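Local coordinates for protein quinoline 2-oxidoreductase large subunit (Pseudomonas putida, PDB 1T3Q) that catalyses the oxidation of quinoline at carbon 2, serving as the molybdenum-bearing large subunit of a hydroxylase of the xanthine dehydrogenase family, at residues B[681-686]-B[743-748]; B[640-645]-B[660-665]; B[3-8]-B[557-562]; B[561-566]-B[626-631]. All blocks are in the same frame, centred on the assembly; numbering follows the deposited sequence.

Contact 1. Residues B[681-686]-B[743-748]. With SMO (dioxosulfidomolybdenum(VI) ion), chain O.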
loop_
_atom_site.group_PDB
_atom_site.type_symbol
_atom_site.label_atom_id
_atom_site.label_comp_id
_atom_site.label_asym_id
_atom_site.label_seq_id
_atom_site.Cartn_x
_atom_site.Cartn_y
_atom_site.Cartn_z
ATOM N N GLY B 681 5.726 31.228 -10.631
ATOM C CA GLY B 681 5.171 30.178 -11.474
ATOM C C GLY B 681 3.987 30.690 -12.275
ATOM O O GLY B 681 3.859 30.400 -13.469
ATOM N N GLY B 682 3.118 31.456 -11.615
ATOM C CA GLY B 682 1.951 32.009 -12.287
ATOM C C GLY B 682 2.355 33.005 -13.360
ATOM O O GLY B 682 1.752 33.054 -14.432
ATOM N N ILE B 683 3.378 33.805 -13.079
ATOM C CA ILE B 683 3.850 34.788 -14.048
ATOM C C ILE B 683 4.383 34.115 -15.314
ATOM O O ILE B 683 4.162 34.605 -16.423
ATOM C CB ILE B 683 4.948 35.705 -13.437
ATOM C CG1 ILE B 683 4.298 36.691 -12.455
ATOM C CG2 ILE B 683 5.682 36.471 -14.555
ATOM C CD1 ILE B 683 5.285 37.521 -11.636
ATOM N N ALA B 684 5.083 32.996 -15.155
ATOM C CA ALA B 684 5.614 32.285 -16.315
ATOM C C ALA B 684 4.458 31.776 -17.184
ATOM O O ALA B 684 4.478 31.915 -18.408
ATOM C CB ALA B 684 6.500 31.121 -15.869
ATOM N N GLN B 685 3.448 31.191 -16.554
ATOM C CA GLN B 685 2.304 30.690 -17.310
ATOM C C GLN B 685 1.588 31.835 -18.016
ATOM O O GLN B 685 1.058 31.657 -19.116
ATOM C CB GLN B 685 1.337 29.929 -16.393
ATOM C CG GLN B 685 1.860 28.551 -15.987
ATOM C CD GLN B 685 0.966 27.847 -14.984
ATOM O OE1 GLN B 685 0.498 28.457 -14.030
ATOM N NE2 GLN B 685 0.743 26.552 -15.188
ATOM N N ALA B 686 1.589 33.013 -17.390
ATOM C CA ALA B 686 0.958 34.208 -17.954
ATOM C C ALA B 686 1.686 34.643 -19.222
ATOM O O ALA B 686 1.066 35.044 -20.207
ATOM C CB ALA B 686 0.972 35.345 -16.925
ATOM N N GLU B 743 -3.837 31.491 -7.643
ATOM C CA GLU B 743 -4.150 31.904 -9.007
ATOM C C GLU B 743 -3.821 33.343 -9.357
ATOM O O GLU B 743 -3.859 33.711 -10.530
ATOM C CB GLU B 743 -5.639 31.705 -9.278
ATOM C CG GLU B 743 -6.126 30.283 -9.173
ATOM C CD GLU B 743 -7.635 30.227 -9.176
ATOM O OE1 GLU B 743 -8.235 30.516 -8.119
ATOM O OE2 GLU B 743 -8.221 29.926 -10.238
ATOM N N SER B 744 -3.502 34.150 -8.348
ATOM C CA SER B 744 -3.235 35.576 -8.541
ATOM C C SER B 744 -2.497 36.008 -9.805
ATOM O O SER B 744 -3.003 36.838 -10.561
ATOM C CB SER B 744 -2.519 36.154 -7.312
ATOM O OG SER B 744 -1.223 35.599 -7.150
ATOM N N ALA B 745 -1.311 35.455 -10.044
ATOM C CA ALA B 745 -0.529 35.845 -11.207
ATOM C C ALA B 745 -1.176 35.496 -12.545
ATOM O O ALA B 745 -0.969 36.200 -13.527
ATOM C CB ALA B 745 0.871 35.233 -11.124
ATOM N N MET B 746 -1.941 34.410 -12.599
ATOM C CA MET B 746 -2.580 34.031 -13.859
ATOM C C MET B 746 -3.870 34.800 -14.096
ATOM O O MET B 746 -4.476 34.714 -15.166
ATOM C CB MET B 746 -2.840 32.521 -13.917
ATOM C CG MET B 746 -1.766 31.756 -14.702
ATOM S SD MET B 746 -1.563 32.362 -16.412
ATOM C CE MET B 746 -3.044 31.668 -17.176
ATOM N N ILE B 747 -4.294 35.554 -13.094
ATOM C CA ILE B 747 -5.488 36.370 -13.253
ATOM C C ILE B 747 -5.024 37.714 -13.799
ATOM O O ILE B 747 -5.561 38.223 -14.777
ATOM C CB ILE B 747 -6.196 36.636 -11.898
ATOM C CG1 ILE B 747 -6.844 35.354 -11.374
ATOM C CG2 ILE B 747 -7.231 37.746 -12.055
ATOM C CD1 ILE B 747 -7.422 35.501 -9.984
ATOM N N SER B 748 -3.982 38.250 -13.170
ATOM C CA SER B 748 -3.451 39.570 -13.490
ATOM C C SER B 748 -2.219 39.707 -14.392
ATOM O O SER B 748 -2.182 40.585 -15.247
ATOM C CB SER B 748 -3.197 40.306 -12.169
ATOM O OG SER B 748 -2.561 41.554 -12.361
HETATM S S SMO O . -7.864 26.390 -11.866
HETATM MO MO SMO O . -7.273 26.077 -9.838
HETATM O OM2 SMO O . -8.787 26.910 -9.637
HETATM O OM1 SMO O . -7.514 24.409 -9.683
#

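Contact 2. Residues B[640-645]-B[660-665]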
loop_
_atom_site.group_PDB
_atom_site.type_symbol
_atom_site.label_atom_id
_atom_site.label_comp_id
_atom_site.label_asym_id
_atom_site.label_seq_id
_atom_site.Cartn_x
_atom_site.Cartn_y
_atom_site.Cartn_z
ATOM N N GLY B 640 -3.596 42.680 -5.463
ATOM C CA GLY B 640 -2.223 42.935 -5.832
ATOM C C GLY B 640 -2.143 43.635 -7.165
ATOM O O GLY B 640 -3.138 44.161 -7.671
ATOM N N GLY B 641 -0.949 43.643 -7.738
ATOM C CA GLY B 641 -0.756 44.281 -9.019
ATOM C C GLY B 641 0.475 43.730 -9.702
ATOM O O GLY B 641 1.348 43.155 -9.053
ATOM N N HIS B 642 0.529 43.891 -11.017
ATOM C CA HIS B 642 1.660 43.431 -11.802
ATOM C C HIS B 642 1.966 44.468 -12.858
ATOM O O HIS B 642 1.071 45.158 -13.345
ATOM C CB HIS B 642 1.351 42.107 -12.510
ATOM C CG HIS B 642 1.001 40.988 -11.583
ATOM N ND1 HIS B 642 -0.283 40.761 -11.141
ATOM C CD2 HIS B 642 1.776 40.048 -10.990
ATOM C CE1 HIS B 642 -0.286 39.731 -10.313
ATOM N NE2 HIS B 642 0.952 39.280 -10.204
ATOM N N ALA B 643 3.241 44.575 -13.204
ATOM C CA ALA B 643 3.690 45.493 -14.243
ATOM C C ALA B 643 4.726 44.727 -15.043
ATOM O O ALA B 643 5.605 44.072 -14.477
ATOM C CB ALA B 643 4.306 46.747 -13.637
ATOM N N ALA B 644 4.606 44.788 -16.362
ATOM C CA ALA B 644 5.530 44.092 -17.233
ATOM C C ALA B 644 6.109 45.053 -18.249
ATOM O O ALA B 644 5.443 45.991 -18.690
ATOM C CB ALA B 644 4.815 42.948 -17.951
ATOM N N ILE B 645 7.368 44.826 -18.598
ATOM C CA ILE B 645 8.032 45.633 -19.602
ATOM C C ILE B 645 8.408 44.661 -20.709
ATOM O O ILE B 645 9.042 43.638 -20.456
ATOM C CB ILE B 645 9.303 46.311 -19.057
ATOM C CG1 ILE B 645 8.915 47.384 -18.031
ATOM C CG2 ILE B 645 10.086 46.937 -20.205
ATOM C CD1 ILE B 645 10.097 48.118 -17.415
ATOM N N PHE B 660 9.555 42.227 -14.899
ATOM C CA PHE B 660 8.267 41.894 -14.317
ATOM C C PHE B 660 8.297 42.296 -12.854
ATOM O O PHE B 660 9.229 41.963 -12.115
ATOM C CB PHE B 660 7.958 40.403 -14.470
ATOM C CG PHE B 660 6.581 40.137 -15.015
ATOM C CD1 PHE B 660 5.450 40.419 -14.256
ATOM C CD2 PHE B 660 6.416 39.654 -16.309
ATOM C CE1 PHE B 660 4.170 40.231 -14.783
ATOM C CE2 PHE B 660 5.141 39.461 -16.844
ATOM C CZ PHE B 660 4.017 39.752 -16.079
ATOM N N PHE B 661 7.279 43.048 -12.460
ATOM C CA PHE B 661 7.152 43.539 -11.100
ATOM C C PHE B 661 5.830 43.036 -10.541
ATOM O O PHE B 661 4.812 43.064 -11.231
ATOM C CB PHE B 661 7.156 45.066 -11.108
ATOM C CG PHE B 661 8.327 45.667 -11.842
ATOM C CD1 PHE B 661 9.550 45.854 -11.203
ATOM C CD2 PHE B 661 8.203 46.050 -13.173
ATOM C CE1 PHE B 661 10.632 46.416 -11.885
ATOM C CE2 PHE B 661 9.280 46.611 -13.860
ATOM C CZ PHE B 661 10.493 46.793 -13.215
ATOM N N ALA B 662 5.848 42.574 -9.296
ATOM C CA ALA B 662 4.638 42.068 -8.669
ATOM C C ALA B 662 4.452 42.583 -7.249
ATOM O O ALA B 662 5.401 42.644 -6.468
ATOM C CB ALA B 662 4.653 40.538 -8.659
ATOM N N VAL B 663 3.220 42.962 -6.932
ATOM C CA VAL B 663 2.865 43.409 -5.592
ATOM C C VAL B 663 1.726 42.483 -5.184
ATOM O O VAL B 663 0.695 42.430 -5.856
ATOM C CB VAL B 663 2.361 44.862 -5.572
ATOM C CG1 VAL B 663 1.805 45.189 -4.191
ATOM C CG2 VAL B 663 3.491 45.813 -5.924
ATOM N N GLU B 664 1.907 41.744 -4.098
ATOM C CA GLU B 664 0.872 40.814 -3.661
ATOM C C GLU B 664 0.435 41.012 -2.224
ATOM O O GLU B 664 1.255 41.251 -1.339
ATOM C CB GLU B 664 1.356 39.364 -3.837
ATOM C CG GLU B 664 0.455 38.308 -3.191
ATOM C CD GLU B 664 -0.881 38.148 -3.906
ATOM O OE1 GLU B 664 -1.842 37.646 -3.279
ATOM O OE2 GLU B 664 -0.971 38.516 -5.098
ATOM N N ASP B 665 -0.871 40.921 -2.003
ATOM C CA ASP B 665 -1.428 41.033 -0.666
ATOM C C ASP B 665 -2.382 39.864 -0.487
ATOM O O ASP B 665 -3.534 39.921 -0.925
ATOM C CB ASP B 665 -2.195 42.348 -0.471
ATOM C CG ASP B 665 -2.609 42.581 0.986
ATOM O OD1 ASP B 665 -2.853 41.601 1.718
ATOM O OD2 ASP B 665 -2.708 43.754 1.402
#

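Contact 3. Residues B[3-8]-B[557-562]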
loop_
_atom_site.group_PDB
_atom_site.type_symbol
_atom_site.label_atom_id
_atom_site.label_comp_id
_atom_site.label_asym_id
_atom_site.label_seq_id
_atom_site.Cartn_x
_atom_site.Cartn_y
_atom_site.Cartn_z
ATOM N N LYS B 3 -19.281 26.074 11.305
ATOM C CA LYS B 3 -18.269 25.981 10.254
ATOM C C LYS B 3 -17.630 27.336 9.954
ATOM O O LYS B 3 -16.571 27.404 9.331
ATOM C CB LYS B 3 -18.878 25.399 8.971
ATOM C CG LYS B 3 -19.937 26.272 8.319
ATOM C CD LYS B 3 -20.488 25.616 7.060
ATOM C CE LYS B 3 -21.455 26.530 6.334
ATOM N NZ LYS B 3 -21.870 25.950 5.028
ATOM N N HIS B 4 -18.271 28.412 10.408
ATOM C CA HIS B 4 -17.765 29.771 10.188
ATOM C C HIS B 4 -16.688 30.165 11.191
ATOM O O HIS B 4 -15.959 31.139 10.980
ATOM C CB HIS B 4 -18.909 30.784 10.303
ATOM C CG HIS B 4 -19.899 30.715 9.185
ATOM N ND1 HIS B 4 -21.139 31.312 9.254
ATOM C CD2 HIS B 4 -19.822 30.146 7.958
ATOM C CE1 HIS B 4 -21.785 31.113 8.119
ATOM N NE2 HIS B 4 -21.009 30.408 7.315
ATOM N N GLU B 5 -16.602 29.411 12.281
ATOM C CA GLU B 5 -15.652 29.686 13.353
ATOM C C GLU B 5 -14.234 30.015 12.903
ATOM O O GLU B 5 -13.654 29.319 12.068
ATOM C CB GLU B 5 -15.592 28.504 14.329
ATOM C CG GLU B 5 -14.776 28.807 15.579
ATOM C CD GLU B 5 -14.513 27.585 16.443
ATOM O OE1 GLU B 5 -14.095 27.773 17.606
ATOM O OE2 GLU B 5 -14.709 26.443 15.966
ATOM N N VAL B 6 -13.680 31.077 13.483
ATOM C CA VAL B 6 -12.318 31.509 13.189
ATOM C C VAL B 6 -11.540 31.334 14.485
ATOM O O VAL B 6 -11.632 32.165 15.384
ATOM C CB VAL B 6 -12.272 32.999 12.777
ATOM C CG1 VAL B 6 -10.840 33.411 12.451
ATOM C CG2 VAL B 6 -13.187 33.234 11.589
ATOM N N VAL B 7 -10.785 30.248 14.591
ATOM C CA VAL B 7 -10.028 29.989 15.806
ATOM C C VAL B 7 -8.897 30.986 15.978
ATOM O O VAL B 7 -8.370 31.521 15.002
ATOM C CB VAL B 7 -9.454 28.559 15.809
ATOM C CG1 VAL B 7 -10.593 27.550 15.658
ATOM C CG2 VAL B 7 -8.443 28.399 14.690
ATOM N N ALA B 8 -8.533 31.236 17.229
ATOM C CA ALA B 8 -7.468 32.176 17.537
ATOM C C ALA B 8 -6.140 31.442 17.625
ATOM O O ALA B 8 -6.084 30.305 18.085
ATOM C CB ALA B 8 -7.761 32.878 18.850
ATOM N N ILE B 557 -8.321 22.981 9.834
ATOM C CA ILE B 557 -7.336 22.487 10.782
ATOM C C ILE B 557 -7.474 23.320 12.055
ATOM O O ILE B 557 -7.355 22.804 13.164
ATOM C CB ILE B 557 -5.910 22.596 10.201
ATOM C CG1 ILE B 557 -5.757 21.594 9.048
ATOM C CG2 ILE B 557 -4.871 22.321 11.288
ATOM C CD1 ILE B 557 -4.458 21.733 8.281
ATOM N N GLY B 558 -7.753 24.607 11.883
ATOM C CA GLY B 558 -7.928 25.494 13.021
ATOM C C GLY B 558 -9.027 24.991 13.937
ATOM O O GLY B 558 -8.809 24.798 15.131
ATOM N N ARG B 559 -10.209 24.764 13.371
ATOM C CA ARG B 559 -11.345 24.267 14.141
ATOM C C ARG B 559 -11.067 22.932 14.830
ATOM O O ARG B 559 -11.338 22.772 16.018
ATOM C CB ARG B 559 -12.573 24.088 13.239
ATOM C CG ARG B 559 -13.291 25.364 12.820
ATOM C CD ARG B 559 -14.755 25.032 12.493
ATOM N NE ARG B 559 -15.437 24.518 13.681
ATOM C CZ ARG B 559 -16.472 23.681 13.672
ATOM N NH1 ARG B 559 -17.004 23.288 14.822
ATOM N NH2 ARG B 559 -16.969 23.218 12.532
ATOM N N ALA B 560 -10.551 21.962 14.075
ATOM C CA ALA B 560 -10.272 20.648 14.631
ATOM C C ALA B 560 -9.221 20.729 15.736
ATOM O O ALA B 560 -9.376 20.120 16.796
ATOM C CB ALA B 560 -9.816 19.697 13.532
ATOM N N ALA B 561 -8.159 21.484 15.486
ATOM C CA ALA B 561 -7.091 21.633 16.472
ATOM C C ALA B 561 -7.606 22.341 17.722
ATOM O O ALA B 561 -7.184 22.034 18.837
ATOM C CB ALA B 561 -5.931 22.414 15.872
ATOM N N SER B 562 -8.530 23.277 17.534
ATOM C CA SER B 562 -9.096 24.022 18.656
ATOM C C SER B 562 -9.853 23.103 19.607
ATOM O O SER B 562 -9.754 23.241 20.825
ATOM C CB SER B 562 -10.035 25.120 18.147
ATOM O OG SER B 562 -10.645 25.801 19.231
HETATM O O HOH W 1 -13.594 24.225 17.156
HETATM O O HOH W 2 -12.005 28.053 19.160
#

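Contact 4. Residues B[561-566]-B[626-631]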
loop_
_atom_site.group_PDB
_atom_site.type_symbol
_atom_site.label_atom_id
_atom_site.label_comp_id
_atom_site.label_asym_id
_atom_site.label_seq_id
_atom_site.Cartn_x
_atom_site.Cartn_y
_atom_site.Cartn_z
ATOM N N ALA B 561 -8.159 21.484 15.486
ATOM C CA ALA B 561 -7.091 21.633 16.472
ATOM C C ALA B 561 -7.606 22.341 17.722
ATOM O O ALA B 561 -7.184 22.034 18.837
ATOM C CB ALA B 561 -5.931 22.414 15.872
ATOM N N SER B 562 -8.530 23.277 17.534
ATOM C CA SER B 562 -9.096 24.022 18.656
ATOM C C SER B 562 -9.853 23.103 19.607
ATOM O O SER B 562 -9.754 23.241 20.825
ATOM C CB SER B 562 -10.035 25.120 18.147
ATOM O OG SER B 562 -10.645 25.801 19.231
ATOM N N ILE B 563 -10.607 22.162 19.049
ATOM C CA ILE B 563 -11.372 21.237 19.871
ATOM C C ILE B 563 -10.472 20.469 20.826
ATOM O O ILE B 563 -10.756 20.385 22.024
ATOM C CB ILE B 563 -12.156 20.230 19.010
ATOM C CG1 ILE B 563 -13.203 20.974 18.174
ATOM C CG2 ILE B 563 -12.816 19.181 19.903
ATOM C CD1 ILE B 563 -13.885 20.107 17.153
ATOM N N VAL B 564 -9.386 19.902 20.309
ATOM C CA VAL B 564 -8.495 19.148 21.173
ATOM C C VAL B 564 -7.653 20.080 22.042
ATOM O O VAL B 564 -7.310 19.736 23.174
ATOM C CB VAL B 564 -7.602 18.184 20.354
ATOM C CG1 VAL B 564 -8.481 17.140 19.684
ATOM C CG2 VAL B 564 -6.799 18.944 19.312
ATOM N N ARG B 565 -7.339 21.264 21.526
ATOM C CA ARG B 565 -6.570 22.241 22.296
ATOM C C ARG B 565 -7.353 22.597 23.560
ATOM O O ARG B 565 -6.794 22.648 24.653
ATOM C CB ARG B 565 -6.320 23.512 21.477
ATOM C CG ARG B 565 -5.581 24.617 22.254
ATOM C CD ARG B 565 -5.166 25.785 21.355
ATOM N NE ARG B 565 -6.306 26.577 20.901
ATOM C CZ ARG B 565 -6.211 27.648 20.121
ATOM N NH1 ARG B 565 -7.305 28.310 19.760
ATOM N NH2 ARG B 565 -5.024 28.058 19.693
ATOM N N GLU B 566 -8.653 22.832 23.409
ATOM C CA GLU B 566 -9.495 23.176 24.552
ATOM C C GLU B 566 -9.483 22.084 25.615
ATOM O O GLU B 566 -9.467 22.378 26.801
ATOM C CB GLU B 566 -10.934 23.451 24.102
ATOM C CG GLU B 566 -11.088 24.780 23.387
ATOM C CD GLU B 566 -10.736 25.952 24.288
ATOM O OE1 GLU B 566 -10.305 27.005 23.767
ATOM O OE2 GLU B 566 -10.897 25.817 25.523
ATOM N N ALA B 626 -10.074 15.110 16.925
ATOM C CA ALA B 626 -11.347 15.710 16.545
ATOM C C ALA B 626 -11.372 16.110 15.082
ATOM O O ALA B 626 -10.327 16.310 14.459
ATOM C CB ALA B 626 -11.627 16.933 17.426
ATOM N N THR B 627 -12.582 16.247 14.549
ATOM C CA THR B 627 -12.789 16.607 13.156
ATOM C C THR B 627 -13.771 17.772 13.069
ATOM O O THR B 627 -14.711 17.863 13.858
ATOM C CB THR B 627 -13.356 15.398 12.373
ATOM O OG1 THR B 627 -12.435 14.304 12.473
ATOM C CG2 THR B 627 -13.573 15.746 10.904
ATOM N N ALA B 628 -13.547 18.664 12.112
ATOM C CA ALA B 628 -14.424 19.809 11.939
ATOM C C ALA B 628 -14.356 20.352 10.525
ATOM O O ALA B 628 -13.287 20.408 9.920
ATOM C CB ALA B 628 -14.046 20.913 12.930
ATOM N N THR B 629 -15.504 20.747 9.993
ATOM C CA THR B 629 -15.526 21.327 8.669
ATOM C C THR B 629 -15.464 22.840 8.834
ATOM O O THR B 629 -15.844 23.375 9.883
ATOM C CB THR B 629 -16.806 20.962 7.899
ATOM O OG1 THR B 629 -16.732 21.516 6.581
ATOM C CG2 THR B 629 -18.037 21.521 8.611
ATOM N N TYR B 630 -14.982 23.525 7.803
ATOM C CA TYR B 630 -14.886 24.977 7.832
ATOM C C TYR B 630 -15.298 25.563 6.495
ATOM O O TYR B 630 -15.038 24.986 5.436
ATOM C CB TYR B 630 -13.458 25.414 8.194
ATOM C CG TYR B 630 -13.137 26.860 7.873
ATOM C CD1 TYR B 630 -12.579 27.208 6.645
ATOM C CD2 TYR B 630 -13.360 27.876 8.807
ATOM C CE1 TYR B 630 -12.243 28.524 6.351
ATOM C CE2 TYR B 630 -13.027 29.201 8.522
ATOM C CZ TYR B 630 -12.464 29.514 7.291
ATOM O OH TYR B 630 -12.094 30.805 7.007
ATOM N N ASP B 631 -15.944 26.721 6.558
ATOM C CA ASP B 631 -16.426 27.415 5.376
ATOM C C ASP B 631 -16.463 28.893 5.773
ATOM O O ASP B 631 -17.151 29.262 6.715
ATOM C CB ASP B 631 -17.831 26.886 5.044
ATOM C CG ASP B 631 -18.344 27.352 3.693
ATOM O OD1 ASP B 631 -17.531 27.769 2.842
ATOM O OD2 ASP B 631 -19.574 27.279 3.478
#

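Contact 1. Residues B[681-686]-B[743-748]
G682 and A745 bring two helices unusually close: their CA atoms lie 4.7 Å apart, and the short axes approach to 7.5 Å at an angle of 30°, the chains running in roughly the same direction. The glycine makes this possible, since with no side chain of its own it lets A745 CB settle directly on the backbone, 3.5 Å from G682 C and equally near the amide nitrogen of I683. The CG1 branch of I683 flanks the same methyl from farther along the helix. Beside this seat lies M746, whose chain bends at chi2 (-57°) and chi3 (-75°) and crosses the Q685 side chain at about a right angle. M746 SD comes within 3.4 Å of A686 N, an amide already engaged with the G682 carbonyl in the helix, and touches Q685 CB at 3.8 Å. The amide end of Q685 belongs elsewhere, its OE1 accepting from R371 NH1. The side chain of E743 sets off away from the other helix, and its carboxylate ends beside the molybdenum centre, where OE2 lies 3.1 Å from OM2 of the dioxosulfidomolybdenum ion and accepts a hydrogen bond from G372 N. An alanine at E743 would probably leave the G372 amide without this acceptor and open a gap beside the oxo ligand. Across the two segments themselves no hydrogen bond forms, so the contact rests on methyl, sulfur and backbone surfaces fitting together, an apolar join between two helices, on the second of whose segments the E743 carboxylate reaches the dioxosulfidomolybdenum ion.

Contact 2. Residues B[640-645]-B[660-665]
G641 and A643 pair with V663 and F661 in near-perfect antiparallel fashion, the short strand axes 4.6 Å apart and their directions at 177°. Each of these hydrogen-bonded pairs closes both its bonds, with G641 N to V663 O at 2.8 Å and A643 N to F661 O at 2.9 Å, while the reciprocal amides of V663 and F661 answer to the carbonyls of G641 and A643. Between them H642 lies opposite A662, a non-hydrogen-bonded pair in which H642 CD2 rests 3.7 Å from the alanine CB. A644 faces F660 in the next such pair: its methyl sits over one face of the phenylalanine ring, 3.9 Å from A644 CB to the ring centroid and 20° off the normal, a CH-pi contact displaced toward the rim. H642 CB meets the edge of the same ring. The F660 chi1 of -131°, midway between staggered positions, swings CG toward the partner strand. On the opposite face of the sheet, that of A643 and F661, A643 CB touches F661 CD2, and I645 CD1 reaches the edge of the F661 ring, in its plane, at 3.9 Å from CE2. The imidazole of H642 is held from outside, its ND1 bonded to S748 OG and its ring meeting that of F463. Helices 672-692 and 744-761 cover the face bearing F660 and A662, and helix 426-437 covers that of F661 and V663. The pair is thus a beta hairpin, strands 636-649 and 655-665, lying at the centre of a four-stranded mixed sheet packed between helices in the molybdopterin-binding part of the chain.

Contact 3. Residues B[3-8]-B[557-562]
V7 and G558 have the nearest CA atoms across the two segments, 5.7 Å apart, where an N-terminal segment leaves a 3-10 turn at K3 and H4 and runs as an irregular loop beside helix 549-576. V7 drives both methyls at the helix, with CG2 in the crowded position between its backbone N and carbonyl carbon and only 3.4 Å from G558 CA, tighter than usual van der Waals contact. Its CG1 lies 3.3 Å from G558 O and also meets S562 CB. E5 and R559 supply the polar half. With the glutamate chain extended, OE2 accepts from R559 NE at 3.1 Å, a salt bridge with a bent N-H...O angle of 149°; the acceptor stands 18° out of the guanidinium plane, and the two flat groups are turned 53° apart. Two waters widen the grip. One donates to E5 OE2 at 2.8 Å and to R559 O at 2.9 Å, and a second joins E5 OE1 to S562 OG. Beyond the bridge, R559 NH2 reaches T629 O and NH1 pairs with D621 of the second subunit. A leucine in place of R559 would probably leave E5 OE2 without its charged mate and both of those acceptors without this donor. Such is an N-terminal arm laid on a helix and tied down by a shared arginine, close to where two copies of the subunit meet.

Contact 4. Residues B[561-566]-B[626-631]
A626 CB is the bump that decides the fit, entering a shallow hollow on the helix formed by I563 and V564. I563 CG2 touches it at 3.6 Å, with I563 CB just behind, and V564 CG1 lies alongside at 3.9 Å from the same methyl. The branches of I563 divide between two tasks: CG2 lies anti to the backbone N and CG1 anti to the carbonyl carbon; the extended chi2 (172°) then sets CD1 near T627 O and 4.3 Å from A628 CB, a looser approach. In this way the isoleucine spans two alanines with one residue between them, A626 and A628, on the strand face turned to the helix, whereas the intervening T627 points to the opposite side, where its OG1 bonds to T488. The helix and strand segments run at 141° to each other with axes 7.5 Å apart, a closeness that the small methyls of the strand permit. V564 also touches I491 on the neighbouring strand 486-491, so the helix covers more than the edge of this sheet. No hydrogen bond joins the two segments; shape and burial of carbon surface hold them, interactions that demand close fit rather than exact direction.

How the contacts relate
The four contacts fall into two clusters. Contacts 3 and 4, with centres about 5 Å apart, share A561 and S562 and read successive turns of helix 549-576, one against the N-terminal arm and the other against edge strand 625-629; both touch the second subunit. Contacts 1 and 2 lie about 10 Å apart, centre to centre, where I683 of the helix pair packs on F660 of the hairpin. The clusters stand about 30 to 37 Å from each other between centres. Along the chain contact 3 opens first, then 4, 2 and 1, strand 655-665 being followed by helix 672-692. Contact 1 thus carries a residue of the molybdenum site and contact 2 backs onto its helices, while contacts 3 and 4 lie where the second subunit is touched.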